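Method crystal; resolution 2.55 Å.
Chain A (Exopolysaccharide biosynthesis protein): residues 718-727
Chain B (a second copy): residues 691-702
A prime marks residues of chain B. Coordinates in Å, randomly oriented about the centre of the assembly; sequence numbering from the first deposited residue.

Chain A (718-727) VSVVINGKTV
Chain B 691-702: ANEQGDLLLASR

Strand 718-722 of chain A lies beside strand 697-700 of chain B in parallel, the axes 4.8 Å apart at closest approach and 35° from exact alignment. Register pairs Val721 with Leu698′ (CA to CA 4.9 Å) and Ile722 with Leu699′ (CA to CA 4.8 Å). Val721 N donates to Leu697′ O (3.1 Å), Leu699′ N returns a weak bond to Val721 O (3.5 Å), and Asn723 N donates to Leu699′ O (2.8 Å), the alternating ladder of parallel strands. CA-H groups also close on these carbonyls: Val720 CA is 3.4 Å from Leu697′ O, and Ile722 CA is 3.4 Å from Leu699′ O.

On the face carrying Val720, Ile722, Leu697′ and Leu699′, Val720 (chi1 t) rests against two neighbouring leucine ends on one side: its CG2 lies 4.2 Å from Leu697′ CD2 (rotamer t, p), its CG1 3.7 Å from Leu699′ CD1 (m, t); the two leucine methyls, Leu697′ CD2 and Leu699′ CD1, are 4.3 Å apart. Ile722 (m, t) touches more loosely, CG1 to Leu699′ CB 4.5 Å. On the other face Val721 (chi1 t) is the bump; Leu698′ (m, t) brings CD2 to 3.6 Å from Val721 CB, while Val721 CG2 packs 3.8 Å from Asp696′ CB.

Asp696′ (chi1 m) also sets OD1 3.2 Å from Ser719 CB; both its carboxylate oxygens are hydrogen-bonded elsewhere in the structure. A type I turn, Asn692′ to Gly695′, precedes it: Asn692′ (chi1 p) accepts Asp696′ N at OD1 (2.9 Å), and Gly695′ has phi/psi 95/29.

Past the strand, a type II′ turn from Ile722 to Lys725 reverses chain A, with Asn723 at 60/-107, Gly724 at -104/-17 and Lys725 N bonded to Ile722 O (3.2 Å). Asn723 (chi1 m, chi2 120°) starts sideways, but its ND2 reaches Ser701′ O (3.0 Å), extending the contact beyond the ladder.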

ATOM      1  N   VAL A 718      39.580 -62.336  -9.363  1.00 74.43           N
ATOM      2  CA  VAL A 718      39.026 -61.103 -10.002  1.00 73.95           C
ATOM      3  C   VAL A 718      40.098 -60.006  -9.952  1.00 73.18           C
ATOM      4  O   VAL A 718      40.810 -59.918  -8.931  1.00 72.59           O
ATOM      5  CB  VAL A 718      37.713 -60.646  -9.336  1.00 73.64           C
ATOM      6  CG1 VAL A 718      36.579 -61.625  -9.603  1.00 73.86           C
ATOM      7  CG2 VAL A 718      37.869 -60.404  -7.842  1.00 73.21           C
ATOM      8  N   SER A 719      40.212 -59.215 -11.025  1.00 72.94           N
ATOM      9  CA  SER A 719      41.194 -58.107 -11.170  1.00 72.63           C
ATOM     10  C   SER A 719      40.837 -56.975 -10.202  1.00 71.76           C
ATOM     11  O   SER A 719      39.788 -56.339 -10.403  1.00 71.81           O
ATOM     12  CB  SER A 719      41.257 -57.602 -12.592  1.00 73.18           C
ATOM     13  OG  SER A 719      42.008 -58.480 -13.416  1.00 74.05           O
ATOM     14  N   VAL A 720      41.679 -56.749  -9.190  1.00 70.90           N
ATOM     15  CA  VAL A 720      41.551 -55.629  -8.211  1.00 70.14           C
ATOM     16  C   VAL A 720      42.862 -54.835  -8.227  1.00 69.62           C
ATOM     17  O   VAL A 720      43.933 -55.469  -8.200  1.00 69.54           O
ATOM     18  CB  VAL A 720      41.214 -56.148  -6.800  1.00 69.93           C
ATOM     19  CG1 VAL A 720      41.164 -55.026  -5.772  1.00 69.55           C
ATOM     20  CG2 VAL A 720      39.909 -56.931  -6.789  1.00 70.03           C
ATOM     21  N   VAL A 721      42.769 -53.502  -8.279  1.00 69.17           N
ATOM     22  CA  VAL A 721      43.936 -52.571  -8.255  1.00 68.83           C
ATOM     23  C   VAL A 721      44.193 -52.177  -6.796  1.00 68.19           C
ATOM     24  O   VAL A 721      43.797 -51.062  -6.399  1.00 68.45           O
ATOM     25  CB  VAL A 721      43.705 -51.338  -9.152  1.00 69.04           C
ATOM     26  CG1 VAL A 721      44.960 -50.484  -9.278  1.00 69.30           C
ATOM     27  CG2 VAL A 721      43.194 -51.723 -10.532  1.00 69.33           C
ATOM     28  N   ILE A 722      44.821 -53.072  -6.027  1.00 67.67           N
ATOM     29  CA  ILE A 722      45.148 -52.849  -4.586  1.00 67.20           C
ATOM     30  C   ILE A 722      46.307 -51.849  -4.517  1.00 66.89           C
ATOM     31  O   ILE A 722      47.376 -52.145  -5.083  1.00 66.80           O
ATOM     32  CB  ILE A 722      45.455 -54.177  -3.864  1.00 67.20           C
ATOM     33  CG1 ILE A 722      44.258 -55.133  -3.937  1.00 67.37           C
ATOM     34  CG2 ILE A 722      45.896 -53.919  -2.428  1.00 67.16           C
ATOM     35  CD1 ILE A 722      44.405 -56.408  -3.132  1.00 67.56           C
ATOM     36  N   ASN A 723      46.080 -50.707  -3.862  1.00 67.14           N
ATOM     37  CA  ASN A 723      47.015 -49.551  -3.798  1.00 67.50           C
ATOM     38  C   ASN A 723      47.263 -49.047  -5.227  1.00 68.76           C
ATOM     39  O   ASN A 723      46.327 -48.453  -5.800  1.00 69.55           O
ATOM     40  CB  ASN A 723      48.282 -49.903  -3.013  1.00 66.80           C
ATOM     41  CG  ASN A 723      48.007 -50.132  -1.542  1.00 66.31           C
ATOM     42  OD1 ASN A 723      48.257 -51.216  -1.019  1.00 66.27           O
ATOM     43  ND2 ASN A 723      47.479 -49.123  -0.870  1.00 65.87           N
ATOM     44  N   GLY A 724      48.452 -49.291  -5.788  1.00 69.54           N
ATOM     45  CA  GLY A 724      48.859 -48.780  -7.114  1.00 70.71           C
ATOM     46  C   GLY A 724      48.821 -49.843  -8.200  1.00 71.59           C
ATOM     47  O   GLY A 724      48.805 -49.460  -9.388  1.00 71.99           O
ATOM     48  N   LYS A 725      48.791 -51.127  -7.822  1.00 72.12           N
ATOM     49  CA  LYS A 725      49.093 -52.279  -8.716  1.00 72.45           C
ATOM     50  C   LYS A 725      47.830 -53.108  -8.979  1.00 71.87           C
ATOM     51  O   LYS A 725      47.093 -53.384  -8.014  1.00 70.92           O
ATOM     52  CB  LYS A 725      50.177 -53.152  -8.073  1.00 73.21           C
ATOM     53  CG  LYS A 725      50.501 -54.442  -8.815  1.00 74.07           C
ATOM     54  CD  LYS A 725      51.701 -55.181  -8.261  1.00 74.39           C
ATOM     55  CE  LYS A 725      53.010 -54.460  -8.507  1.00 74.82           C
ATOM     56  NZ  LYS A 725      54.122 -55.411  -8.737  1.00 75.22           N
ATOM     57  N   THR A 726      47.620 -53.507 -10.240  1.00 72.00           N
ATOM     58  CA  THR A 726      46.595 -54.498 -10.667  1.00 72.17           C
ATOM     59  C   THR A 726      47.054 -55.894 -10.229  1.00 72.48           C
ATOM     60  O   THR A 726      48.046 -56.393 -10.798  1.00 72.55           O
ATOM     61  CB  THR A 726      46.348 -54.448 -12.182  1.00 72.01           C
ATOM     62  OG1 THR A 726      46.068 -53.098 -12.549  1.00 71.26           O
ATOM     63  CG2 THR A 726      45.205 -55.335 -12.626  1.00 72.15           C
ATOM     64  N   VAL A 727      46.361 -56.483  -9.250  1.00 72.63           N
ATOM     65  CA  VAL A 727      46.647 -57.839  -8.694  1.00 72.68           C
ATOM     66  C   VAL A 727      45.405 -58.714  -8.906  1.00 72.99           C
ATOM     67  O   VAL A 727      44.407 -58.198  -9.450  1.00 72.99           O
ATOM     68  CB  VAL A 727      47.055 -57.762  -7.210  1.00 72.64           C
ATOM     69  CG1 VAL A 727      48.251 -56.842  -7.005  1.00 72.44           C
ATOM     70  CG2 VAL A 727      45.903 -57.334  -6.313  1.00 72.65           C
TER
ATOM     71  N   ALA B 691      36.438 -47.531  -8.083  1.00 45.89           N
ATOM     72  CA  ALA B 691      36.337 -48.289  -9.353  1.00 46.36           C
ATOM     73  C   ALA B 691      36.874 -47.416 -10.492  1.00 47.03           C
ATOM     74  O   ALA B 691      36.724 -46.183 -10.402  1.00 47.19           O
ATOM     75  CB  ALA B 691      34.907 -48.705  -9.593  1.00 46.23           C
ATOM     76  N   ASN B 692      37.494 -48.024 -11.510  1.00 47.84           N
ATOM     77  CA  ASN B 692      38.095 -47.297 -12.663  1.00 48.58           C
ATOM     78  C   ASN B 692      37.304 -47.618 -13.938  1.00 49.11           C
ATOM     79  O   ASN B 692      36.442 -48.521 -13.895  1.00 49.14           O
ATOM     80  CB  ASN B 692      39.596 -47.581 -12.796  1.00 48.91           C
ATOM     81  CG  ASN B 692      39.929 -48.947 -13.357  1.00 49.20           C
ATOM     82  OD1 ASN B 692      39.044 -49.748 -13.650  1.00 49.62           O
ATOM     83  ND2 ASN B 692      41.214 -49.224 -13.512  1.00 49.51           N
ATOM     84  N   GLU B 693      37.600 -46.897 -15.024  1.00 49.81           N
ATOM     85  CA  GLU B 693      36.866 -46.963 -16.320  1.00 50.28           C
ATOM     86  C   GLU B 693      37.199 -48.266 -17.060  1.00 50.92           C
ATOM     87  O   GLU B 693      36.441 -48.620 -17.983  1.00 51.29           O
ATOM     88  CB  GLU B 693      37.183 -45.748 -17.197  1.00 50.31           C
ATOM     89  CG  GLU B 693      38.653 -45.589 -17.555  1.00 50.29           C
ATOM     90  CD  GLU B 693      39.418 -44.614 -16.679  1.00 50.11           C
ATOM     91  OE1 GLU B 693      39.508 -44.860 -15.461  1.00 49.80           O
ATOM     92  OE2 GLU B 693      39.913 -43.603 -17.215  1.00 50.16           O
ATOM     93  N   GLN B 694      38.292 -48.939 -16.685  1.00 51.55           N
ATOM     94  CA  GLN B 694      38.674 -50.274 -17.222  1.00 52.12           C
ATOM     95  C   GLN B 694      37.751 -51.345 -16.624  1.00 51.91           C
ATOM     96  O   GLN B 694      37.680 -52.445 -17.205  1.00 52.18           O
ATOM     97  CB  GLN B 694      40.149 -50.564 -16.937  1.00 52.62           C
ATOM     98  CG  GLN B 694      41.093 -49.799 -17.855  1.00 53.33           C
ATOM     99  CD  GLN B 694      42.518 -49.788 -17.356  1.00 53.96           C
ATOM    100  OE1 GLN B 694      42.779 -49.718 -16.157  1.00 54.43           O
ATOM    101  NE2 GLN B 694      43.460 -49.847 -18.285  1.00 54.42           N
ATOM    102  N   GLY B 695      37.074 -51.029 -15.515  1.00 51.38           N
ATOM    103  CA  GLY B 695      36.058 -51.888 -14.877  1.00 51.05           C
ATOM    104  C   GLY B 695      36.650 -52.741 -13.769  1.00 50.76           C
ATOM    105  O   GLY B 695      36.115 -53.840 -13.527  1.00 50.58           O
ATOM    106  N   ASP B 696      37.708 -52.249 -13.117  1.00 50.67           N
ATOM    107  CA  ASP B 696      38.376 -52.912 -11.967  1.00 50.70           C
ATOM    108  C   ASP B 696      37.989 -52.185 -10.676  1.00 50.43           C
ATOM    109  O   ASP B 696      38.059 -50.938 -10.657  1.00 50.23           O
ATOM    110  CB  ASP B 696      39.900 -52.922 -12.123  1.00 51.13           C
ATOM    111  CG  ASP B 696      40.439 -54.063 -12.969  1.00 51.66           C
ATOM    112  OD1 ASP B 696      39.656 -54.979 -13.295  1.00 51.70           O
ATOM    113  OD2 ASP B 696      41.643 -54.028 -13.294  1.00 52.20           O
ATOM    114  N   LEU B 697      37.594 -52.947  -9.653  1.00 50.34           N
ATOM    115  CA  LEU B 697      37.457 -52.476  -8.249  1.00 50.15           C
ATOM    116  C   LEU B 697      38.822 -51.959  -7.781  1.00 50.07           C
ATOM    117  O   LEU B 697      39.825 -52.660  -8.020  1.00 50.31           O
ATOM    118  CB  LEU B 697      36.970 -53.641  -7.378  1.00 50.21           C
ATOM    119  CG  LEU B 697      36.957 -53.394  -5.869  1.00 50.27           C
ATOM    120  CD1 LEU B 697      35.892 -52.377  -5.492  1.00 50.36           C
ATOM    121  CD2 LEU B 697      36.737 -54.695  -5.111  1.00 50.34           C
ATOM    122  N   LEU B 698      38.857 -50.771  -7.170  1.00 50.02           N
ATOM    123  CA  LEU B 698      40.069 -50.187  -6.534  1.00 50.25           C
ATOM    124  C   LEU B 698      39.945 -50.342  -5.016  1.00 50.57           C
ATOM    125  O   LEU B 698      38.863 -50.030  -4.482  1.00 50.72           O
ATOM    126  CB  LEU B 698      40.204 -48.708  -6.918  1.00 50.22           C
ATOM    127  CG  LEU B 698      39.973 -48.361  -8.389  1.00 50.28           C
ATOM    128  CD1 LEU B 698      40.213 -46.878  -8.631  1.00 50.32           C
ATOM    129  CD2 LEU B 698      40.858 -49.190  -9.305  1.00 50.43           C
ATOM    130  N   LEU B 699      41.008 -50.819  -4.359  1.00 50.93           N
ATOM    131  CA  LEU B 699      41.136 -50.869  -2.878  1.00 51.19           C
ATOM    132  C   LEU B 699      42.442 -50.180  -2.472  1.00 51.52           C
ATOM    133  O   LEU B 699      43.425 -50.277  -3.234  1.00 51.32           O
ATOM    134  CB  LEU B 699      41.120 -52.326  -2.400  1.00 51.41           C
ATOM    135  CG  LEU B 699      39.878 -53.142  -2.762  1.00 51.41           C
ATOM    136  CD1 LEU B 699      40.019 -54.575  -2.270  1.00 51.59           C
ATOM    137  CD2 LEU B 699      38.614 -52.514  -2.194  1.00 51.42           C
ATOM    138  N   ALA B 700      42.433 -49.503  -1.321  1.00 51.99           N
ATOM    139  CA  ALA B 700      43.605 -48.837  -0.709  1.00 52.60           C
ATOM    140  C   ALA B 700      43.619 -49.135   0.794  1.00 53.33           C
ATOM    141  O   ALA B 700      42.558 -49.012   1.433  1.00 53.07           O
ATOM    142  CB  ALA B 700      43.564 -47.354  -0.984  1.00 52.42           C
ATOM    143  N   SER B 701      44.782 -49.530   1.318  1.00 54.41           N
ATOM    144  CA  SER B 701      45.011 -49.899   2.740  1.00 55.29           C
ATOM    145  C   SER B 701      46.516 -50.050   2.982  1.00 56.49           C
ATOM    146  O   SER B 701      47.268 -50.098   1.988  1.00 56.32           O
ATOM    147  CB  SER B 701      44.269 -51.160   3.095  1.00 55.07           C
ATOM    148  OG  SER B 701      44.371 -51.432   4.483  1.00 55.10           O
ATOM    149  N   ARG B 702      46.931 -50.121   4.252  1.00 58.26           N
ATOM    150  CA  ARG B 702      48.353 -50.274   4.664  1.00 59.83           C
ATOM    151  C   ARG B 702      48.927 -51.558   4.052  1.00 61.11           C
ATOM    152  O   ARG B 702      48.311 -52.628   4.234  1.00 61.26           O
ATOM    153  CB  ARG B 702      48.488 -50.317   6.190  1.00 60.25           C
ATOM    154  CG  ARG B 702      48.367 -48.962   6.869  1.00 60.45           C
ATOM    155  CD  ARG B 702      48.814 -48.999   8.319  1.00 61.02           C
ATOM    156  NE  ARG B 702      48.052 -49.940   9.129  1.00 61.09           N
ATOM    157  CZ  ARG B 702      48.256 -50.171  10.424  1.00 61.70           C
ATOM    158  NH1 ARG B 702      49.209 -49.529  11.079  1.00 62.05           N
ATOM    159  NH2 ARG B 702      47.504 -51.049  11.066  1.00 61.94           N
TER